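Rhizavidin (Rhizobium etli, PDB 3EW2) binds biotin as a dimeric member of the avidin family, holding the vitamin in a pocket at one end of an eight-stranded antiparallel beta barrel. Local coordinates at residues B[97-102]-B[118-123]; B[18-23]-B[122-127]; B[23-28]-B[39-44]. All coordinates share one frame; numbering follows the deposited sequence.

Contact 1 of 3, residues B[97-102]-B[118-123]. With BTN (biotin), chain I.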
loop_
_atom_site.group_PDB
_atom_site.type_symbol
_atom_site.label_atom_id
_atom_site.label_comp_id
_atom_site.label_asym_id
_atom_site.label_seq_id
_atom_site.Cartn_x
_atom_site.Cartn_y
_atom_site.Cartn_z
ATOM N N GLU B 97 9.774 15.370 -3.488
ATOM C CA GLU B 97 8.584 14.673 -3.931
ATOM C C GLU B 97 8.650 13.176 -3.612
ATOM O O GLU B 97 9.696 12.655 -3.222
ATOM C CB GLU B 97 8.393 14.857 -5.410
ATOM C CG GLU B 97 9.537 14.405 -6.210
ATOM C CD GLU B 97 9.685 15.265 -7.434
ATOM O OE1 GLU B 97 9.854 14.693 -8.549
ATOM O OE2 GLU B 97 9.596 16.519 -7.250
ATOM N N ILE B 98 7.513 12.518 -3.803
ATOM C CA ILE B 98 7.396 11.085 -3.654
ATOM C C ILE B 98 7.025 10.477 -4.986
ATOM O O ILE B 98 5.902 10.660 -5.479
ATOM C CB ILE B 98 6.352 10.689 -2.532
ATOM C CG1 ILE B 98 6.739 11.260 -1.183
ATOM C CG2 ILE B 98 6.193 9.162 -2.386
ATOM C CD1 ILE B 98 5.580 11.095 -0.156
ATOM N N VAL B 99 7.958 9.735 -5.562
ATOM C CA VAL B 99 7.699 9.011 -6.816
ATOM C C VAL B 99 7.029 7.616 -6.543
ATOM O O VAL B 99 7.483 6.857 -5.681
ATOM C CB VAL B 99 9.024 8.873 -7.620
ATOM C CG1 VAL B 99 8.815 8.104 -8.971
ATOM C CG2 VAL B 99 9.752 10.274 -7.778
ATOM N N THR B 100 5.927 7.307 -7.227
ATOM C CA THR B 100 5.155 6.120 -6.885
ATOM C C THR B 100 4.626 5.378 -8.106
ATOM O O THR B 100 4.261 5.990 -9.103
ATOM C CB THR B 100 3.909 6.452 -5.970
ATOM O OG1 THR B 100 2.810 6.917 -6.768
ATOM C CG2 THR B 100 4.198 7.445 -4.844
ATOM N N SER B 101 4.556 4.055 -8.027
ATOM C CA SER B 101 3.673 3.316 -8.920
ATOM C C SER B 101 2.575 2.911 -8.012
ATOM O O SER B 101 2.827 2.819 -6.816
ATOM C CB SER B 101 4.338 2.064 -9.509
ATOM O OG SER B 101 5.515 2.424 -10.189
ATOM N N TRP B 102 1.382 2.677 -8.576
ATOM C CA TRP B 102 0.156 2.360 -7.858
ATOM C C TRP B 102 -0.684 1.325 -8.605
ATOM O O TRP B 102 -0.545 1.175 -9.816
ATOM C CB TRP B 102 -0.721 3.604 -7.608
ATOM C CG TRP B 102 -1.121 4.494 -8.802
ATOM C CD1 TRP B 102 -0.557 5.722 -9.143
ATOM C CD2 TRP B 102 -2.202 4.271 -9.755
ATOM N NE1 TRP B 102 -1.218 6.244 -10.264
ATOM C CE2 TRP B 102 -2.225 5.380 -10.643
ATOM C CE3 TRP B 102 -3.145 3.250 -9.936
ATOM C CZ2 TRP B 102 -3.156 5.481 -11.702
ATOM C CZ3 TRP B 102 -4.057 3.337 -10.991
ATOM C CH2 TRP B 102 -4.059 4.455 -11.865
ATOM N N GLN B 118 1.058 5.572 -12.448
ATOM C CA GLN B 118 2.133 6.295 -11.701
ATOM C C GLN B 118 1.614 7.650 -11.203
ATOM O O GLN B 118 0.703 8.190 -11.815
ATOM C CB GLN B 118 3.370 6.557 -12.556
ATOM C CG GLN B 118 3.810 5.480 -13.522
ATOM C CD GLN B 118 5.111 5.883 -14.268
ATOM O OE1 GLN B 118 6.211 5.474 -13.875
ATOM N NE2 GLN B 118 4.979 6.733 -15.313
ATOM N N ASP B 119 2.149 8.159 -10.084
ATOM C CA ASP B 119 1.711 9.413 -9.443
ATOM C C ASP B 119 2.992 9.935 -8.791
ATOM O O ASP B 119 3.712 9.158 -8.133
ATOM C CB ASP B 119 0.720 9.196 -8.279
ATOM C CG ASP B 119 -0.754 9.077 -8.707
ATOM O OD1 ASP B 119 -1.118 9.201 -9.901
ATOM O OD2 ASP B 119 -1.579 8.807 -7.808
ATOM N N THR B 120 3.305 11.210 -8.991
ATOM C CA THR B 120 4.407 11.865 -8.274
ATOM C C THR B 120 3.756 12.964 -7.436
ATOM O O THR B 120 2.976 13.752 -7.974
ATOM C CB THR B 120 5.458 12.440 -9.244
ATOM O OG1 THR B 120 5.799 11.427 -10.187
ATOM C CG2 THR B 120 6.724 12.856 -8.511
ATOM N N PHE B 121 4.028 12.927 -6.130
ATOM C CA PHE B 121 3.443 13.774 -5.131
ATOM C C PHE B 121 4.526 14.760 -4.823
ATOM O O PHE B 121 5.686 14.353 -4.664
ATOM C CB PHE B 121 3.096 12.999 -3.834
ATOM C CG PHE B 121 1.930 12.082 -3.979
ATOM C CD1 PHE B 121 2.119 10.739 -4.372
ATOM C CD2 PHE B 121 0.633 12.555 -3.749
ATOM C CE1 PHE B 121 1.011 9.890 -4.543
ATOM C CE2 PHE B 121 -0.472 11.722 -3.935
ATOM C CZ PHE B 121 -0.294 10.381 -4.339
ATOM N N GLN B 122 4.145 16.042 -4.774
ATOM C CA GLN B 122 5.031 17.134 -4.424
ATOM C C GLN B 122 4.652 17.534 -3.028
ATOM O O GLN B 122 3.465 17.654 -2.720
ATOM C CB GLN B 122 4.805 18.392 -5.316
ATOM C CG GLN B 122 5.211 18.307 -6.771
ATOM C CD GLN B 122 6.639 17.908 -7.000
ATOM O OE1 GLN B 122 7.558 18.293 -6.248
ATOM N NE2 GLN B 122 6.854 17.142 -8.064
ATOM N N TYR B 123 5.660 17.742 -2.191
ATOM C CA TYR B 123 5.438 18.374 -0.918
ATOM C C TYR B 123 4.849 19.792 -1.073
ATOM O O TYR B 123 5.235 20.555 -1.953
ATOM C CB TYR B 123 6.728 18.382 -0.119
ATOM C CG TYR B 123 6.615 19.147 1.154
ATOM C CD1 TYR B 123 5.767 18.717 2.178
ATOM C CD2 TYR B 123 7.334 20.328 1.327
ATOM C CE1 TYR B 123 5.645 19.443 3.349
ATOM C CE2 TYR B 123 7.221 21.072 2.498
ATOM C CZ TYR B 123 6.382 20.623 3.502
ATOM O OH TYR B 123 6.272 21.368 4.645
HETATM C C11 BTN I . -12.076 4.807 -7.953
HETATM O O11 BTN I . -12.177 5.484 -8.998
HETATM O O12 BTN I . -12.454 3.616 -7.963
HETATM C C10 BTN I . -11.507 5.420 -6.696
HETATM C C9 BTN I . -10.657 6.632 -7.060
HETATM C C8 BTN I . -9.484 6.230 -7.947
HETATM C C7 BTN I . -8.308 7.180 -7.761
HETATM C C2 BTN I . -7.067 6.660 -8.476
HETATM S S1 BTN I . -6.138 5.772 -7.409
HETATM C C6 BTN I . -4.622 6.166 -8.317
HETATM C C5 BTN I . -4.779 7.485 -9.053
HETATM N N1 BTN I . -4.235 8.561 -8.246
HETATM C C3 BTN I . -5.184 9.383 -7.818
HETATM O O3 BTN I . -4.961 10.512 -7.003
HETATM N N2 BTN I . -6.370 8.994 -8.264
HETATM C C4 BTN I . -6.269 7.807 -9.091
#

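Contact 2 of 3, residues B[18-23]-B[122-127]. With BTN (biotin), chain I.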
loop_
_atom_site.group_PDB
_atom_site.type_symbol
_atom_site.label_atom_id
_atom_site.label_comp_id
_atom_site.label_asym_id
_atom_site.label_seq_id
_atom_site.Cartn_x
_atom_site.Cartn_y
_atom_site.Cartn_z
ATOM N N SER B 18 1.456 17.871 3.907
ATOM C CA SER B 18 0.613 17.700 2.707
ATOM C C SER B 18 1.395 17.492 1.409
ATOM O O SER B 18 2.550 17.920 1.319
ATOM C CB SER B 18 -0.288 18.891 2.563
ATOM O OG SER B 18 -0.896 19.127 3.785
ATOM N N TRP B 19 0.750 16.835 0.428
ATOM C CA TRP B 19 1.390 16.278 -0.798
ATOM C C TRP B 19 0.386 16.216 -1.894
ATOM O O TRP B 19 -0.659 15.609 -1.666
ATOM C CB TRP B 19 1.861 14.831 -0.578
ATOM C CG TRP B 19 2.773 14.723 0.584
ATOM C CD1 TRP B 19 2.431 14.631 1.904
ATOM C CD2 TRP B 19 4.199 14.737 0.526
ATOM N NE1 TRP B 19 3.588 14.590 2.669
ATOM C CE2 TRP B 19 4.676 14.659 1.845
ATOM C CE3 TRP B 19 5.115 14.853 -0.516
ATOM C CZ2 TRP B 19 6.048 14.644 2.153
ATOM C CZ3 TRP B 19 6.490 14.861 -0.212
ATOM C CH2 TRP B 19 6.928 14.757 1.113
ATOM N N GLN B 20 0.685 16.781 -3.081
ATOM C CA GLN B 20 -0.263 16.751 -4.247
ATOM C C GLN B 20 0.327 16.092 -5.481
ATOM O O GLN B 20 1.486 16.275 -5.810
ATOM C CB GLN B 20 -0.663 18.169 -4.724
ATOM C CG GLN B 20 -1.601 18.988 -3.863
ATOM C CD GLN B 20 -2.010 20.319 -4.581
ATOM O OE1 GLN B 20 -3.174 20.487 -4.971
ATOM N NE2 GLN B 20 -1.036 21.245 -4.767
ATOM N N ASN B 21 -0.491 15.363 -6.217
ATOM C CA ASN B 21 0.042 14.765 -7.413
ATOM C C ASN B 21 -0.416 15.534 -8.684
ATOM O O ASN B 21 -1.247 16.457 -8.616
ATOM C CB ASN B 21 -0.225 13.246 -7.444
ATOM C CG ASN B 21 -1.682 12.913 -7.593
ATOM O OD1 ASN B 21 -2.479 13.722 -8.095
ATOM N ND2 ASN B 21 -2.064 11.726 -7.141
ATOM N N GLN B 22 0.137 15.137 -9.819
ATOM C CA GLN B 22 -0.093 15.767 -11.114
ATOM C C GLN B 22 -1.547 15.661 -11.578
ATOM O O GLN B 22 -1.938 16.391 -12.519
ATOM C CB GLN B 22 0.870 15.159 -12.158
ATOM C CG GLN B 22 0.617 13.679 -12.576
ATOM C CD GLN B 22 0.508 12.658 -11.402
ATOM O OE1 GLN B 22 1.366 12.613 -10.522
ATOM N NE2 GLN B 22 -0.564 11.827 -11.416
ATOM N N SER B 23 -2.351 14.778 -10.948
ATOM C CA SER B 23 -3.796 14.690 -11.295
ATOM C C SER B 23 -4.642 15.571 -10.371
ATOM O O SER B 23 -5.892 15.538 -10.452
ATOM C CB SER B 23 -4.327 13.240 -11.209
ATOM O OG SER B 23 -3.609 12.321 -12.049
ATOM N N GLN B 122 4.145 16.042 -4.774
ATOM C CA GLN B 122 5.031 17.134 -4.424
ATOM C C GLN B 122 4.652 17.534 -3.028
ATOM O O GLN B 122 3.465 17.654 -2.720
ATOM C CB GLN B 122 4.805 18.392 -5.316
ATOM C CG GLN B 122 5.211 18.307 -6.771
ATOM C CD GLN B 122 6.639 17.908 -7.000
ATOM O OE1 GLN B 122 7.558 18.293 -6.248
ATOM N NE2 GLN B 122 6.854 17.142 -8.064
ATOM N N TYR B 123 5.660 17.742 -2.191
ATOM C CA TYR B 123 5.438 18.374 -0.918
ATOM C C TYR B 123 4.849 19.792 -1.073
ATOM O O TYR B 123 5.235 20.555 -1.953
ATOM C CB TYR B 123 6.728 18.382 -0.119
ATOM C CG TYR B 123 6.615 19.147 1.154
ATOM C CD1 TYR B 123 5.767 18.717 2.178
ATOM C CD2 TYR B 123 7.334 20.328 1.327
ATOM C CE1 TYR B 123 5.645 19.443 3.349
ATOM C CE2 TYR B 123 7.221 21.072 2.498
ATOM C CZ TYR B 123 6.382 20.623 3.502
ATOM O OH TYR B 123 6.272 21.368 4.645
ATOM N N VAL B 124 3.873 20.107 -0.248
ATOM C CA VAL B 124 3.258 21.392 -0.252
ATOM C C VAL B 124 3.410 22.011 1.144
ATOM O O VAL B 124 2.966 21.434 2.128
ATOM C CB VAL B 124 1.795 21.242 -0.591
ATOM C CG1 VAL B 124 1.023 22.432 -0.078
ATOM C CG2 VAL B 124 1.641 21.082 -2.061
ATOM N N PRO B 125 4.077 23.169 1.252
ATOM C CA PRO B 125 4.148 23.731 2.611
ATOM C C PRO B 125 2.806 24.302 3.052
ATOM O O PRO B 125 1.953 24.639 2.204
ATOM C CB PRO B 125 5.200 24.838 2.475
ATOM C CG PRO B 125 5.957 24.506 1.176
ATOM C CD PRO B 125 4.845 23.975 0.291
ATOM N N THR B 126 2.595 24.400 4.355
ATOM C CA THR B 126 1.366 25.027 4.839
ATOM C C THR B 126 1.308 26.484 4.361
ATOM O O THR B 126 2.308 27.197 4.398
ATOM C CB THR B 126 1.239 24.928 6.384
ATOM O OG1 THR B 126 1.619 23.601 6.810
ATOM C CG2 THR B 126 -0.173 25.225 6.813
ATOM N N THR B 127 0.126 26.887 3.897
ATOM C CA THR B 127 -0.120 28.235 3.415
ATOM C C THR B 127 -1.093 28.975 4.347
ATOM O O THR B 127 -1.912 28.341 5.030
ATOM C CB THR B 127 -0.674 28.225 1.945
ATOM O OG1 THR B 127 -1.950 27.553 1.885
ATOM C CG2 THR B 127 0.302 27.519 1.000
HETATM C C11 BTN I . -12.076 4.807 -7.953
HETATM O O11 BTN I . -12.177 5.484 -8.998
HETATM O O12 BTN I . -12.454 3.616 -7.963
HETATM C C10 BTN I . -11.507 5.420 -6.696
HETATM C C9 BTN I . -10.657 6.632 -7.060
HETATM C C8 BTN I . -9.484 6.230 -7.947
HETATM C C7 BTN I . -8.308 7.180 -7.761
HETATM C C2 BTN I . -7.067 6.660 -8.476
HETATM S S1 BTN I . -6.138 5.772 -7.409
HETATM C C6 BTN I . -4.622 6.166 -8.317
HETATM C C5 BTN I . -4.779 7.485 -9.053
HETATM N N1 BTN I . -4.235 8.561 -8.246
HETATM C C3 BTN I . -5.184 9.383 -7.818
HETATM O O3 BTN I . -4.961 10.512 -7.003
HETATM N N2 BTN I . -6.370 8.994 -8.264
HETATM C C4 BTN I . -6.269 7.807 -9.091
HETATM O O HOH W 1 2.088 20.443 4.254
#

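Contact 3 of 3, residues B[23-28]-B[39-44]. With BTN (biotin), chain I.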
loop_
_atom_site.group_PDB
_atom_site.type_symbol
_atom_site.label_atom_id
_atom_site.label_comp_id
_atom_site.label_asym_id
_atom_site.label_seq_id
_atom_site.Cartn_x
_atom_site.Cartn_y
_atom_site.Cartn_z
ATOM N N SER B 23 -2.351 14.778 -10.948
ATOM C CA SER B 23 -3.796 14.690 -11.295
ATOM C C SER B 23 -4.642 15.571 -10.371
ATOM O O SER B 23 -5.892 15.538 -10.452
ATOM C CB SER B 23 -4.327 13.240 -11.209
ATOM O OG SER B 23 -3.609 12.321 -12.049
ATOM N N GLY B 24 -3.972 16.284 -9.458
ATOM C CA GLY B 24 -4.644 17.239 -8.543
ATOM C C GLY B 24 -5.067 16.677 -7.167
ATOM O O GLY B 24 -5.687 17.381 -6.320
ATOM N N SER B 25 -4.767 15.390 -6.946
ATOM C CA SER B 25 -5.104 14.734 -5.664
ATOM C C SER B 25 -4.177 15.169 -4.564
ATOM O O SER B 25 -3.011 15.433 -4.801
ATOM C CB SER B 25 -5.025 13.248 -5.832
ATOM O OG SER B 25 -6.072 12.870 -6.705
ATOM N N THR B 26 -4.725 15.308 -3.358
ATOM C CA THR B 26 -3.919 15.682 -2.193
ATOM C C THR B 26 -4.059 14.623 -1.092
ATOM O O THR B 26 -5.104 13.971 -0.942
ATOM C CB THR B 26 -4.301 17.122 -1.641
ATOM O OG1 THR B 26 -3.380 17.522 -0.588
ATOM C CG2 THR B 26 -5.685 17.127 -1.056
ATOM N N MET B 27 -2.994 14.451 -0.326
ATOM C CA MET B 27 -3.075 13.683 0.874
ATOM C C MET B 27 -2.435 14.458 2.010
ATOM O O MET B 27 -1.430 15.185 1.811
ATOM C CB MET B 27 -2.442 12.283 0.697
ATOM C CG MET B 27 -0.904 12.212 0.451
ATOM S SD MET B 27 -0.306 10.507 0.097
ATOM C CE MET B 27 1.449 10.798 0.005
ATOM N N ILE B 28 -3.041 14.323 3.187
ATOM C CA ILE B 28 -2.457 14.768 4.410
ATOM C C ILE B 28 -2.048 13.535 5.233
ATOM O O ILE B 28 -2.896 12.662 5.511
ATOM C CB ILE B 28 -3.428 15.670 5.225
ATOM C CG1 ILE B 28 -4.001 16.775 4.325
ATOM C CG2 ILE B 28 -2.656 16.302 6.415
ATOM C CD1 ILE B 28 -4.954 17.736 5.080
ATOM N N GLY B 39 -3.421 8.982 7.394
ATOM C CA GLY B 39 -3.819 10.213 6.791
ATOM C C GLY B 39 -5.141 10.129 6.102
ATOM O O GLY B 39 -5.928 9.192 6.333
ATOM N N GLN B 40 -5.344 11.128 5.247
ATOM C CA GLN B 40 -6.577 11.376 4.513
ATOM C C GLN B 40 -6.239 11.692 3.063
ATOM O O GLN B 40 -5.276 12.403 2.793
ATOM C CB GLN B 40 -7.304 12.573 5.125
ATOM C CG GLN B 40 -7.732 12.351 6.559
ATOM C CD GLN B 40 -8.824 11.292 6.687
ATOM O OE1 GLN B 40 -9.650 11.114 5.792
ATOM N NE2 GLN B 40 -8.826 10.590 7.818
ATOM N N TYR B 41 -7.013 11.150 2.142
ATOM C CA TYR B 41 -6.638 11.161 0.754
ATOM C C TYR B 41 -7.833 11.765 0.029
ATOM O O TYR B 41 -8.946 11.242 0.187
ATOM C CB TYR B 41 -6.328 9.743 0.188
ATOM C CG TYR B 41 -5.593 9.804 -1.149
ATOM C CD1 TYR B 41 -4.210 9.640 -1.221
ATOM C CD2 TYR B 41 -6.283 10.110 -2.341
ATOM C CE1 TYR B 41 -3.549 9.733 -2.424
ATOM C CE2 TYR B 41 -5.623 10.206 -3.561
ATOM C CZ TYR B 41 -4.260 10.022 -3.596
ATOM O OH TYR B 41 -3.588 10.128 -4.817
ATOM N N VAL B 42 -7.617 12.906 -0.652
ATOM C CA VAL B 42 -8.659 13.508 -1.472
ATOM C C VAL B 42 -8.277 13.296 -2.915
ATOM O O VAL B 42 -7.298 13.858 -3.386
ATOM C CB VAL B 42 -8.925 15.002 -1.226
ATOM C CG1 VAL B 42 -10.044 15.472 -2.217
ATOM C CG2 VAL B 42 -9.368 15.224 0.203
ATOM N N ASN B 43 -9.053 12.443 -3.576
ATOM C CA ASN B 43 -8.831 12.112 -4.960
ATOM C C ASN B 43 -9.499 13.210 -5.811
ATOM O O ASN B 43 -10.668 13.599 -5.548
ATOM C CB ASN B 43 -9.491 10.753 -5.276
ATOM C CG ASN B 43 -9.682 10.540 -6.764
ATOM O OD1 ASN B 43 -8.760 10.773 -7.536
ATOM N ND2 ASN B 43 -10.858 10.070 -7.171
ATOM N N ARG B 44 -8.787 13.644 -6.852
ATOM C CA ARG B 44 -9.319 14.593 -7.809
ATOM C C ARG B 44 -8.973 14.200 -9.241
ATOM O O ARG B 44 -9.082 15.050 -10.133
ATOM C CB ARG B 44 -8.808 16.027 -7.508
ATOM C CG ARG B 44 -9.285 16.536 -6.182
ATOM C CD ARG B 44 -9.114 17.978 -6.051
ATOM N NE ARG B 44 -9.158 18.386 -4.658
ATOM C CZ ARG B 44 -8.083 18.596 -3.887
ATOM N NH1 ARG B 44 -6.843 18.453 -4.351
ATOM N NH2 ARG B 44 -8.252 18.984 -2.630
HETATM C C11 BTN I . -12.076 4.807 -7.953
HETATM O O11 BTN I . -12.177 5.484 -8.998
HETATM O O12 BTN I . -12.454 3.616 -7.963
HETATM C C10 BTN I . -11.507 5.420 -6.696
HETATM C C9 BTN I . -10.657 6.632 -7.060
HETATM C C8 BTN I . -9.484 6.230 -7.947
HETATM C C7 BTN I . -8.308 7.180 -7.761
HETATM C C2 BTN I . -7.067 6.660 -8.476
HETATM S S1 BTN I . -6.138 5.772 -7.409
HETATM C C6 BTN I . -4.622 6.166 -8.317
HETATM C C5 BTN I . -4.779 7.485 -9.053
HETATM N N1 BTN I . -4.235 8.561 -8.246
HETATM C C3 BTN I . -5.184 9.383 -7.818
HETATM O O3 BTN I . -4.961 10.512 -7.003
HETATM N N2 BTN I . -6.370 8.994 -8.264
HETATM C C4 BTN I . -6.269 7.807 -9.091
#

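Contact 1 of 3, residues B[97-102]-B[118-123]
Trp102 crosses the carboxylate of Asp119 at a slant, its NE1 nearest and the planes about 50° apart, while the ring takes biotin on one face. Its CG stands between the backbone N and the carbonyl carbon (chi1 54°), a position that brings NE1 back over the neighbouring strand. From there NE1 divides a weak, bent pair of hydrogen bonds between Asp119 OD1 at 3.0 Å and the carbonyl of Gln118, which lies near the ring plane. Biotin C6 sits 3.3 Å above the centre of the indole. Asp119 OD2 accepts from biotin N1 at 2.7 Å in an almost straight bond (175°), and Trp85 also donates to this oxygen. Replacing Trp102 by alanine would remove the indole and is likely to uncover the thiophane side of biotin and cost Asp119 OD1 a weak donor.

Farther along, residues 97-102 and 118-123 run as the two arms of an antiparallel hairpin of the avidin barrel. Thr100 OG1 donates to Asp119 O at 2.8 Å, adding to a weak bond from the Thr100 amide to the same oxygen. Thr100 CG2 meets the edge of the Phe121 ring in plane, 3.9 Å from Phe121 CD1. On the Asp119 carboxylate, Trp102 and Gln22 donate to OD1 and Trp85 to OD2, and these bonds probably fix its rotation so that OD2 faces the ureido N-H of biotin.

Contact 2 of 3, residues B[18-23]-B[122-127]
This is a strand pairing that closes the barrel: residues 18-21, from the first strand, lie beside residues 122-124, in the last strand, the axes of these short segments 137° apart, antiparallel but strongly splayed. Two backbone bonds tie Gln20 to Gln122, each 2.9 Å between the N of one residue and the O of the other. Farther on, Val124 N donates to Ser18 O at 3.0 Å. In the return direction a water bridges the same two residues, accepting from Ser18 N and donating to Val124 O. On the barrel-facing side, Tyr123 CB lies over the six-membered ring of Trp19, a CH-pi contact 3.9 Å from the centroid. With Tyr123 CG anti to the backbone N (chi1 174°), the phenol ring continues past the indole and turns its edge toward that face, the planes 60° apart in a T-shaped pair.

Such pairing of first and last strands is what makes the up-and-down avidin barrel a closed one. Trp19 NE1 is hydrogen-bonded to Ser17 OG, and its ring also packs on Ile98 and Phe121. Past the pairing, Asn21 forms an Asx turn, OD1 accepting from Ser23 N at 3.0 Å, and the Ser25 amide donates to OD1 as well. The other end of the amide serves the ligand: Asn21 ND2 donates to biotin O3 at 3.1 Å in a nearly straight bond.

Contact 3 of 3, residues B[23-28]-B[39-44]
Ser25 and Arg44 meet where the hairpin of strands 26-31 and 36-42 opens toward biotin. Arg44 N donates to Ser25 OG at 2.8 Å, and that hydroxyl in turn donates to biotin O3. Ser25 OG stands beside its own backbone N, anti to the carbonyl carbon (chi1 -67°), which places it between the protein amide and the ligand oxygen.

Thr26 with Val42 and Ile28 with Gln40 form hydrogen-bonded antiparallel pairs flanking the non-hydrogen-bonded pair of Met27 and Tyr41. Tyr41 reaches the same ligand oxygen from the opposite strand. With CG anti to the backbone N (chi1 -165°), the ring runs along the inside of the barrel and OH donates to biotin O3 at 2.6 Å, the oxygen lying in the ring plane at the edge. Met27 sets CB 3.7 Å from Tyr41 CD1. Its extended chain then leads away across the interior, carrying SD obliquely beside the ring in a Met-aromatic contact. Trp85 stacks on Tyr41, and Asn21 and Phe121 also pack against it.

Asn43, its CB pointing away from residues 23-28, turns its amide along the ligand: OD1 accepts from biotin N2 at 3.1 Å and also from the amide of Ala45, while ND2, hydrogen-bonded to Thr48 OG1, lies 3.4 Å from biotin C9.

On the outer side Arg44 runs extended from CG to NE past Gly24 O. NH1 donates to this oxygen, which lies in the guanidinium plane, and NH2 comes alongside Thr26 CG2 at 3.5 Å. Gly24 has a positive phi, where a side chain would press on the preceding carbonyl and come close to Arg44 CB.

Between them Ser25 and Tyr41 give the ureido oxygen two hydroxyl donors, with a third bond from Asn21. Such a grip would probably draw negative charge onto biotin O3, as is proposed for other avidins.

The three contacts follow one another around the same closed sheet. Contact 3 joins strands 26-31 and 36-42, contact 2 pairs strand 16-21 with strand 112-124, and contact 1 pairs 112-124 with 95-107. Their centres lie about 9 Å (contacts 2 and 3), 10 Å (1 and 2) and 12 Å (1 and 3) apart. Along the chain, contact 3 is nested within the long loop that contact 2 closes, and it is complete before contact 1 begins. Gln22 bridges contacts 2 and 1 by bonding to Asp119 and Thr120. Residues far apart in sequence therefore converge on one biotin, whose ureido ring all three contacts touch.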